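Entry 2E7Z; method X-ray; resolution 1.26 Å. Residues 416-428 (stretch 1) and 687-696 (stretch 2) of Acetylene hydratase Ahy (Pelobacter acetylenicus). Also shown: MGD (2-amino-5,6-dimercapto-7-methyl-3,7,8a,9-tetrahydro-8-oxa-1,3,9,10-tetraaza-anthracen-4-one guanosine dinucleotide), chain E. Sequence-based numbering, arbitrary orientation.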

ATOM      1  N   ALA A 416      -1.001  10.397   8.073  1.00  7.17           N
ATOM      2  CA  ALA A 416      -1.857   9.418   8.739  1.00  7.43           C
ATOM      3  C   ALA A 416      -3.298   9.859   8.948  1.00  7.58           C
ATOM      4  O   ALA A 416      -4.223   9.052   8.819  1.00  7.80           O
ATOM      5  CB  ALA A 416      -1.225   8.967  10.084  1.00  8.25           C
ATOM      6  N   LEU A 417      -3.521  11.143   9.233  1.00  7.25           N
ATOM      7  CA  LEU A 417      -4.886  11.633   9.365  1.00  7.08           C
ATOM      8  C   LEU A 417      -5.745  11.198   8.169  1.00  7.70           C
ATOM      9  O   LEU A 417      -6.928  10.900   8.321  1.00  7.79           O
ATOM     10  CB  LEU A 417      -4.884  13.169   9.505  1.00  7.51           C
ATOM     11  CG  LEU A 417      -6.268  13.791   9.526  1.00  7.59           C
ATOM     12  CD1 LEU A 417      -7.056  13.411  10.775  1.00  8.45           C
ATOM     13  CD2 LEU A 417      -6.107  15.310   9.431  1.00  9.28           C
ATOM     14  N   MET A 418      -5.144  11.232   6.979  1.00  7.27           N
ATOM     15  CA  MET A 418      -5.876  11.058   5.728  1.00  7.91           C
ATOM     16  C   MET A 418      -5.626   9.719   5.052  1.00  7.86           C
ATOM     17  O   MET A 418      -6.115   9.505   3.930  1.00  9.50           O
ATOM     18  CB  MET A 418      -5.489  12.194   4.745  1.00  9.37           C
ATOM     19  CG  MET A 418      -6.075  13.576   5.107  1.00  8.42           C
ATOM     20  SD  MET A 418      -5.424  14.960   4.127  1.00  9.99           S
ATOM     21  CE  MET A 418      -5.522  14.379   2.417  1.00 10.61           C
ATOM     22  N   GLY A 419      -4.880   8.831   5.724  1.00  7.77           N
ATOM     23  CA  GLY A 419      -4.297   7.669   5.052  1.00  8.11           C
ATOM     24  C   GLY A 419      -4.998   6.367   5.345  1.00  7.54           C
ATOM     25  O   GLY A 419      -4.529   5.295   4.926  1.00  8.13           O
ATOM     26  N   TYR A 420      -6.124   6.423   6.063  1.00  7.42           N
ATOM     27  CA  TYR A 420      -6.858   5.213   6.450  1.00  8.25           C
ATOM     28  C   TYR A 420      -8.346   5.430   6.143  1.00  8.13           C
ATOM     29  O   TYR A 420      -8.671   5.969   5.097  1.00  9.94           O
ATOM     30  CB  TYR A 420      -6.555   4.832   7.913  1.00  7.86           C
ATOM     31  CG  TYR A 420      -5.076   4.592   8.158  1.00  7.68           C
ATOM     32  CD1 TYR A 420      -4.221   5.654   8.505  1.00  7.25           C
ATOM     33  CD2 TYR A 420      -4.525   3.309   8.019  1.00  8.08           C
ATOM     34  CE1 TYR A 420      -2.854   5.446   8.709  1.00  6.90           C
ATOM     35  CE2 TYR A 420      -3.158   3.088   8.260  1.00  7.71           C
ATOM     36  CZ  TYR A 420      -2.342   4.159   8.604  1.00  6.75           C
ATOM     37  OH  TYR A 420      -1.023   3.911   8.810  1.00  7.44           O
ATOM     38  N   ALA A 421      -9.241   4.946   6.994  1.00  8.11           N
ATOM     39  CA  ALA A 421     -10.655   5.264   6.891  1.00  7.60           C
ATOM     40  C   ALA A 421     -11.030   6.192   8.056  1.00  8.28           C
ATOM     41  O   ALA A 421     -10.153   6.695   8.770  1.00  8.78           O
ATOM     42  CB  ALA A 421     -11.480   3.989   6.901  1.00  8.34           C
ATOM     43  N   ASN A 422     -12.330   6.450   8.231  1.00  7.57           N
ATOM     44  CA  ASN A 422     -12.858   7.111   9.428  1.00  7.58           C
ATOM     45  C   ASN A 422     -11.926   8.246   9.907  1.00  7.55           C
ATOM     46  O   ASN A 422     -11.393   8.207  11.027  1.00  7.76           O
ATOM     47  CB  ASN A 422     -13.145   6.071  10.520  1.00  7.79           C
ATOM     48  CG  ASN A 422     -14.002   6.650  11.650  1.00  8.75           C
ATOM     49  OD1 ASN A 422     -14.398   7.831  11.620  1.00  9.21           O
ATOM     50  ND2 ASN A 422     -14.277   5.827  12.648  1.00  9.36           N
ATOM     51  N   GLN A 423     -11.754   9.243   9.046  1.00  7.36           N
ATOM     52  CA  GLN A 423     -10.852  10.335   9.312  1.00  7.17           C
ATOM     53  C   GLN A 423     -11.235  11.092  10.572  1.00  7.30           C
ATOM     54  O   GLN A 423     -10.368  11.596  11.269  1.00  6.86           O
ATOM     55  CB  GLN A 423     -10.815  11.259   8.107  1.00  7.52           C
ATOM     56  CG  GLN A 423      -9.838  12.428   8.235  1.00  8.23           C
ATOM     57  CD  GLN A 423      -9.634  13.077   6.889  1.00  8.41           C
ATOM     58  OE1 GLN A 423      -9.469  12.378   5.897  1.00  9.79           O
ATOM     59  NE2 GLN A 423      -9.621  14.405   6.852  1.00  8.81           N
ATOM     60  N   GLN A 424     -12.529  11.177  10.867  1.00  7.30           N
ATOM     61  CA  GLN A 424     -12.951  11.872  12.087  1.00  8.44           C
ATOM     62  C   GLN A 424     -12.348  11.177  13.330  1.00  7.24           C
ATOM     63  O   GLN A 424     -11.985  11.837  14.311  1.00  7.33           O
ATOM     64  CB  GLN A 424     -14.479  11.906  12.141  1.00  9.41           C
ATOM     65  CG  GLN A 424     -15.130  12.474  10.913  1.00 13.28           C
ATOM     66  CD  GLN A 424     -15.493  11.468   9.765  1.00 14.64           C
ATOM     67  OE1 GLN A 424     -14.862  10.403   9.528  1.00 11.53           O
ATOM     68  NE2 GLN A 424     -16.518  11.847   9.028  1.00 16.72           N
ATOM     69  N   ASN A 425     -12.287   9.847  13.319  1.00  7.62           N
ATOM     70  CA  ASN A 425     -11.780   9.122  14.462  1.00  7.96           C
ATOM     71  C   ASN A 425     -10.255   9.248  14.516  1.00  7.24           C
ATOM     72  O   ASN A 425      -9.675   9.297  15.588  1.00  7.77           O
ATOM     73  CB  ASN A 425     -12.216   7.653  14.420  1.00  7.64           C
ATOM     74  CG  ASN A 425     -12.050   6.991  15.724  1.00  8.49           C
ATOM     75  OD1 ASN A 425     -12.440   7.547  16.766  1.00  9.77           O
ATOM     76  ND2 ASN A 425     -11.480   5.786  15.699  1.00 10.21           N
ATOM     77  N   ALA A 426      -9.605   9.308  13.357  1.00  6.88           N
ATOM     78  CA  ALA A 426      -8.169   9.507  13.362  1.00  7.77           C
ATOM     79  C   ALA A 426      -7.857  10.876  13.976  1.00  7.07           C
ATOM     80  O   ALA A 426      -6.924  10.989  14.761  1.00  6.94           O
ATOM     81  CB  ALA A 426      -7.579   9.364  11.975  1.00  7.98           C
ATOM     82  N   LEU A 427      -8.657  11.895  13.639  1.00  7.32           N
ATOM     83  CA  LEU A 427      -8.502  13.218  14.241  1.00  7.02           C
ATOM     84  C   LEU A 427      -8.704  13.127  15.766  1.00  6.97           C
ATOM     85  O   LEU A 427      -7.899  13.652  16.537  1.00  6.81           O
ATOM     86  CB  LEU A 427      -9.462  14.233  13.610  1.00  7.35           C
ATOM     87  CG  LEU A 427      -9.389  15.611  14.277  1.00  7.74           C
ATOM     88  CD1 LEU A 427      -7.987  16.244  14.216  1.00  8.76           C
ATOM     89  CD2 LEU A 427     -10.431  16.496  13.602  1.00  8.75           C
ATOM     90  N   LYS A 428      -9.771  12.442  16.202  1.00  7.13           N
ATOM     91  CA  LYS A 428     -10.027  12.313  17.627  1.00  7.39           C
ATOM     92  C   LYS A 428      -8.832  11.618  18.320  1.00  6.78           C
ATOM     93  O   LYS A 428      -8.391  12.021  19.401  1.00  7.55           O
ATOM     94  CB  LYS A 428     -11.326  11.523  17.891  1.00  7.36           C
ATOM     95  CG  LYS A 428     -11.593  11.360  19.373  1.00  8.11           C
ATOM     96  CD  LYS A 428     -12.877  10.645  19.661  1.00  8.92           C
ATOM     97  CE  LYS A 428     -12.937  10.429  21.161  1.00 11.47           C
ATOM     98  NZ  LYS A 428     -14.254   9.926  21.621  1.00 11.48           N
ATOM     99  N   GLY A 687     -10.270  23.129   8.490  1.00 12.45           N
ATOM    100  CA  GLY A 687     -10.316  21.666   8.428  1.00 11.87           C
ATOM    101  C   GLY A 687      -8.944  21.109   8.100  1.00 10.77           C
ATOM    102  O   GLY A 687      -8.834  20.173   7.324  1.00 10.89           O
ATOM    103  N   PHE A 688      -7.901  21.732   8.646  1.00 10.10           N
ATOM    104  CA  PHE A 688      -6.507  21.359   8.412  1.00  9.95           C
ATOM    105  C   PHE A 688      -6.180  21.441   6.935  1.00 10.35           C
ATOM    106  O   PHE A 688      -5.850  20.452   6.260  1.00 10.29           O
ATOM    107  CB  PHE A 688      -6.192  19.999   9.070  1.00  9.78           C
ATOM    108  CG  PHE A 688      -6.459  20.022  10.535  1.00 10.02           C
ATOM    109  CD1 PHE A 688      -5.554  20.624  11.390  1.00  9.88           C
ATOM    110  CD2 PHE A 688      -7.667  19.552  11.051  1.00 10.31           C
ATOM    111  CE1 PHE A 688      -5.824  20.741  12.752  1.00 11.97           C
ATOM    112  CE2 PHE A 688      -7.939  19.660  12.407  1.00 11.37           C
ATOM    113  CZ  PHE A 688      -7.023  20.224  13.264  1.00 10.75           C
ATOM    114  N   SER A 689      -6.316  22.673   6.446  1.00 10.89           N
ATOM    115  CA  SER A 689      -6.005  23.012   5.058  1.00 10.80           C
ATOM    116  C   SER A 689      -6.826  22.142   4.106  1.00 11.27           C
ATOM    117  O   SER A 689      -6.323  21.656   3.085  1.00 11.43           O
ATOM    118  CB  SER A 689      -4.505  22.910   4.766  1.00 11.25           C
ATOM    119  OG  SER A 689      -3.759  23.703   5.669  1.00 12.42           O
ATOM    120  N   GLY A 690      -8.105  21.975   4.436  1.00 10.52           N
ATOM    121  CA  GLY A 690      -9.022  21.261   3.560  1.00 11.37           C
ATOM    122  C   GLY A 690      -9.099  19.755   3.716  1.00 10.51           C
ATOM    123  O   GLY A 690      -9.937  19.122   3.085  1.00 11.02           O
ATOM    124  N   ALA A 691      -8.237  19.179   4.553  1.00  9.72           N
ATOM    125  CA  ALA A 691      -8.285  17.737   4.791  1.00  9.48           C
ATOM    126  C   ALA A 691      -9.684  17.256   5.165  1.00  9.35           C
ATOM    127  O   ALA A 691     -10.144  16.243   4.641  1.00  9.80           O
ATOM    128  CB  ALA A 691      -7.334  17.412   5.911  1.00 10.05           C
ATOM    129  N   MET A 692     -10.331  17.984   6.080  1.00  9.74           N
ATOM    130  CA  MET A 692     -11.636  17.577   6.616  1.00 10.12           C
ATOM    131  C   MET A 692     -12.771  17.822   5.639  1.00 11.21           C
ATOM    132  O   MET A 692     -13.884  17.362   5.871  1.00 11.56           O
ATOM    133  CB  MET A 692     -11.924  18.282   7.955  1.00 11.85           C
ATOM    134  CG  MET A 692     -10.830  18.092   9.062  1.00  9.86           C
ATOM    135  SD  MET A 692     -10.446  16.381   9.508  1.00 10.69           S
ATOM    136  CE  MET A 692     -11.993  15.914  10.326  1.00 13.07           C
ATOM    137  N   LEU A 693     -12.475  18.522   4.549  1.00 11.73           N
ATOM    138  CA  LEU A 693     -13.468  18.871   3.524  1.00 11.93           C
ATOM    139  C   LEU A 693     -13.319  18.046   2.249  1.00 10.79           C
ATOM    140  O   LEU A 693     -14.299  17.795   1.563  1.00 11.90           O
ATOM    141  CB  LEU A 693     -13.368  20.365   3.175  1.00 13.23           C
ATOM    142  CG  LEU A 693     -13.916  21.339   4.221  1.00 16.15           C
ATOM    143  CD1 LEU A 693     -13.641  22.772   3.768  1.00 19.67           C
ATOM    144  CD2 LEU A 693     -15.413  21.118   4.464  1.00 19.03           C
ATOM    145  N   HIS A 694     -12.101  17.630   1.912  1.00 11.18           N
ATOM    146  CA  HIS A 694     -11.872  17.064   0.577  1.00 11.31           C
ATOM    147  C   HIS A 694     -11.270  15.658   0.520  1.00 10.74           C
ATOM    148  O   HIS A 694     -11.092  15.164  -0.603  1.00 11.42           O
ATOM    149  CB  HIS A 694     -11.006  18.006  -0.281  1.00 11.87           C
ATOM    150  CG  HIS A 694     -11.497  19.409  -0.302  1.00 13.86           C
ATOM    151  ND1 HIS A 694     -12.692  19.772  -0.889  1.00 14.96           N
ATOM    152  CD2 HIS A 694     -10.945  20.548   0.174  1.00 14.82           C
ATOM    153  CE1 HIS A 694     -12.860  21.076  -0.761  1.00 15.89           C
ATOM    154  NE2 HIS A 694     -11.811  21.576  -0.131  1.00 18.17           N
ATOM    155  N   ASN A 695     -10.973  15.022   1.668  1.00 10.17           N
ATOM    156  CA  ASN A 695     -10.365  13.705   1.616  1.00 10.60           C
ATOM    157  C   ASN A 695     -11.413  12.616   1.693  1.00  9.59           C
ATOM    158  O   ASN A 695     -12.385  12.729   2.466  1.00 10.39           O
ATOM    159  CB  ASN A 695      -9.369  13.503   2.766  1.00 10.16           C
ATOM    160  CG  ASN A 695      -8.531  12.272   2.571  1.00 10.30           C
ATOM    161  OD1 ASN A 695      -8.425  11.392   3.470  1.00 11.06           O
ATOM    162  ND2 ASN A 695      -7.952  12.162   1.413  1.00  8.53           N
ATOM    163  N   ASP A 696     -11.184  11.533   0.942  1.00  9.94           N
ATOM    164  CA  ASP A 696     -12.113  10.399   0.925  1.00  9.55           C
ATOM    165  C   ASP A 696     -12.341   9.760   2.302  1.00  9.89           C
ATOM    166  O   ASP A 696     -13.424   9.258   2.579  1.00  9.94           O
ATOM    167  CB  ASP A 696     -11.711   9.327  -0.105  1.00  9.64           C
ATOM    168  CG  ASP A 696     -10.353   8.698   0.164  1.00  9.37           C
ATOM    169  OD1 ASP A 696      -9.445   9.410   0.652  1.00 10.12           O
ATOM    170  OD2 ASP A 696     -10.189   7.495  -0.124  1.00 11.53           O
TER
HETATM  171  PB  MGD E 801       0.256   9.760   2.110  1.00  8.87           P
HETATM  172  O1B MGD E 801      -0.863   9.405   3.058  1.00  9.55           O
HETATM  173  O2B MGD E 801       0.038  10.780   1.053  1.00  9.31           O
HETATM  174  O3B MGD E 801       0.803   8.462   1.342  1.00  8.26           O
HETATM  175  O3A MGD E 801       0.168   6.082   1.834  1.00  9.36           O
HETATM  176  PA  MGD E 801       1.431   7.084   1.879  1.00  8.69           P
HETATM  177  O1A MGD E 801       2.473   6.718   0.865  1.00  8.74           O
HETATM  178  O2A MGD E 801       1.801   7.192   3.328  1.00  7.94           O
HETATM  179  O5' MGD E 801       1.489  10.217   3.043  1.00  8.04           O
HETATM  180  C5' MGD E 801       2.799  10.219   2.503  1.00  8.87           C
HETATM  181  C4' MGD E 801       3.545  11.336   3.205  1.00  6.98           C
HETATM  182  O4' MGD E 801       4.939  11.166   2.909  1.00  7.65           O
HETATM  183  C3' MGD E 801       3.222  12.725   2.663  1.00  7.56           C
HETATM  184  O3' MGD E 801       2.784  13.558   3.750  1.00  8.76           O
HETATM  185  C2' MGD E 801       4.520  13.256   2.018  1.00  7.85           C
HETATM  186  O2' MGD E 801       4.763  14.672   2.142  1.00  9.39           O
HETATM  187  C1' MGD E 801       5.555  12.468   2.774  1.00  7.69           C
HETATM  188  N9  MGD E 801       6.818  12.201   2.070  1.00  7.75           N
HETATM  189  C8  MGD E 801       6.989  11.895   0.760  1.00  8.18           C
HETATM  190  N7  MGD E 801       8.275  11.614   0.498  1.00  8.46           N
HETATM  191  C5  MGD E 801       8.932  11.669   1.678  1.00  7.74           C
HETATM  192  C6  MGD E 801      10.296  11.479   2.138  1.00  7.81           C
HETATM  193  O6  MGD E 801      11.208  11.157   1.348  1.00  7.80           O
HETATM  194  N1  MGD E 801      10.505  11.627   3.457  1.00  7.29           N
HETATM  195  C2  MGD E 801       9.594  12.024   4.340  1.00  7.44           C
HETATM  196  N2  MGD E 801       9.948  12.136   5.653  1.00  7.98           N
HETATM  197  N3  MGD E 801       8.328  12.224   3.988  1.00  7.44           N
HETATM  198  C4  MGD E 801       7.973  12.052   2.698  1.00  7.54           C
HETATM  199  C10 MGD E 801      -0.114   5.423   0.598  1.00 10.88           C
HETATM  200  C11 MGD E 801      -1.077   4.299   0.916  1.00 10.61           C
HETATM  201  O11 MGD E 801      -2.291   4.934   1.313  1.00  8.62           O
HETATM  202  C12 MGD E 801      -1.290   3.437  -0.304  1.00 11.01           C
HETATM  203  S12 MGD E 801       0.086   2.796  -1.092  1.00 13.53           S
HETATM  204  C13 MGD E 801      -2.528   3.130  -0.725  1.00 11.18           C
HETATM  205  S13 MGD E 801      -2.808   2.266  -2.166  1.00 14.62           S
HETATM  206  C14 MGD E 801      -3.764   3.535   0.018  1.00 10.51           C
HETATM  207  N15 MGD E 801      -4.520   4.557  -0.689  1.00 10.42           N
HETATM  208  C16 MGD E 801      -5.591   5.034   0.009  1.00 10.39           C
HETATM  209  C17 MGD E 801      -6.839   5.502  -0.608  1.00 10.57           C
HETATM  210  O17 MGD E 801      -6.984   5.469  -1.850  1.00 11.93           O
HETATM  211  N18 MGD E 801      -7.812   5.951   0.210  1.00 10.82           N
HETATM  212  C19 MGD E 801      -7.693   5.989   1.561  1.00  9.48           C
HETATM  213  N19 MGD E 801      -8.702   6.458   2.325  1.00 10.76           N
HETATM  214  N20 MGD E 801      -6.571   5.602   2.181  1.00  9.83           N
HETATM  215  C21 MGD E 801      -5.537   5.120   1.480  1.00 10.49           C
HETATM  216  N22 MGD E 801      -4.440   4.709   2.120  1.00  9.47           N
HETATM  217  C23 MGD E 801      -3.375   4.017   1.425  1.00 10.39           C

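Residues 687-696 form a tight turn that leads into a short helix, and this unit packs against the loop and first helical turns of residues 416-428, burying 458 Å² summed over both sides. No two touching residues lie closer than 261 positions apart in the chain, so the contact is wholly tertiary. The backbones remain well separated, with CA atoms 7.8 Å apart at Q423 and M692 and 6.6 Å apart at M418 and N695, and side chains fill the gap.

Stretch 2 opens with G687 at positive phi, where a CB would be crowded by CB of M692. F688 begins a type I' turn that ends at A691. Its side chain points toward stretch 1, and the ring meets L427 obliquely, CE2 of F688 lying 3.9 Å from CD1 of L427. S689 stays out of reach. G690, the third residue of the turn, takes the N-cap position of the helix 691-694, its carbonyl accepting from the backbone N of both L693 and H694; a side chain here would be jammed against the preceding carbonyl.

A691 points its CB toward stretch 1, where it packs 3.6 Å from SD of M418 and 4.3 Å from CD2 of L417. Its carbonyl O also receives a weak hydrogen bond from NE2 of Q423 (2.9 Å), which sets a polar group beside the apolar packing of A691. The same amide nitrogen makes a second weak bond, to SD of M692 at 3.4 Å; the N-H points almost straight at the sulfur, a soft acceptor. M692 leaves the backbone sideways, but its all-m side chain carries its end nearer, so that CE packs 3.7 Å from CD2 of L427. It thus combines apolar packing with a polar contact through sulfur.

L693 points away from stretch 1, and H694 does not touch it. N695, the first residue after the helix to leave helical phi/psi, has its CA-to-CB bond pointing toward stretch 1, and its side chain lies near the M418 carbonyl and the Q423 amide; its own amide is probably turned over in the model, leaving the bonding there open.

At D696 the two stretches converge on the cofactor instead of each other. OD2 of D696 accepts from MGD N18 (2.9 Å) and MGD N19 (3.0 Å), while from stretch 1 the carbonyl O of Y420 accepts from MGD N19 (2.8 Å) and that of G419 from MGD N22 (2.9 Å). N19 is therefore shared, and the pterin links the two segments through its donor groups.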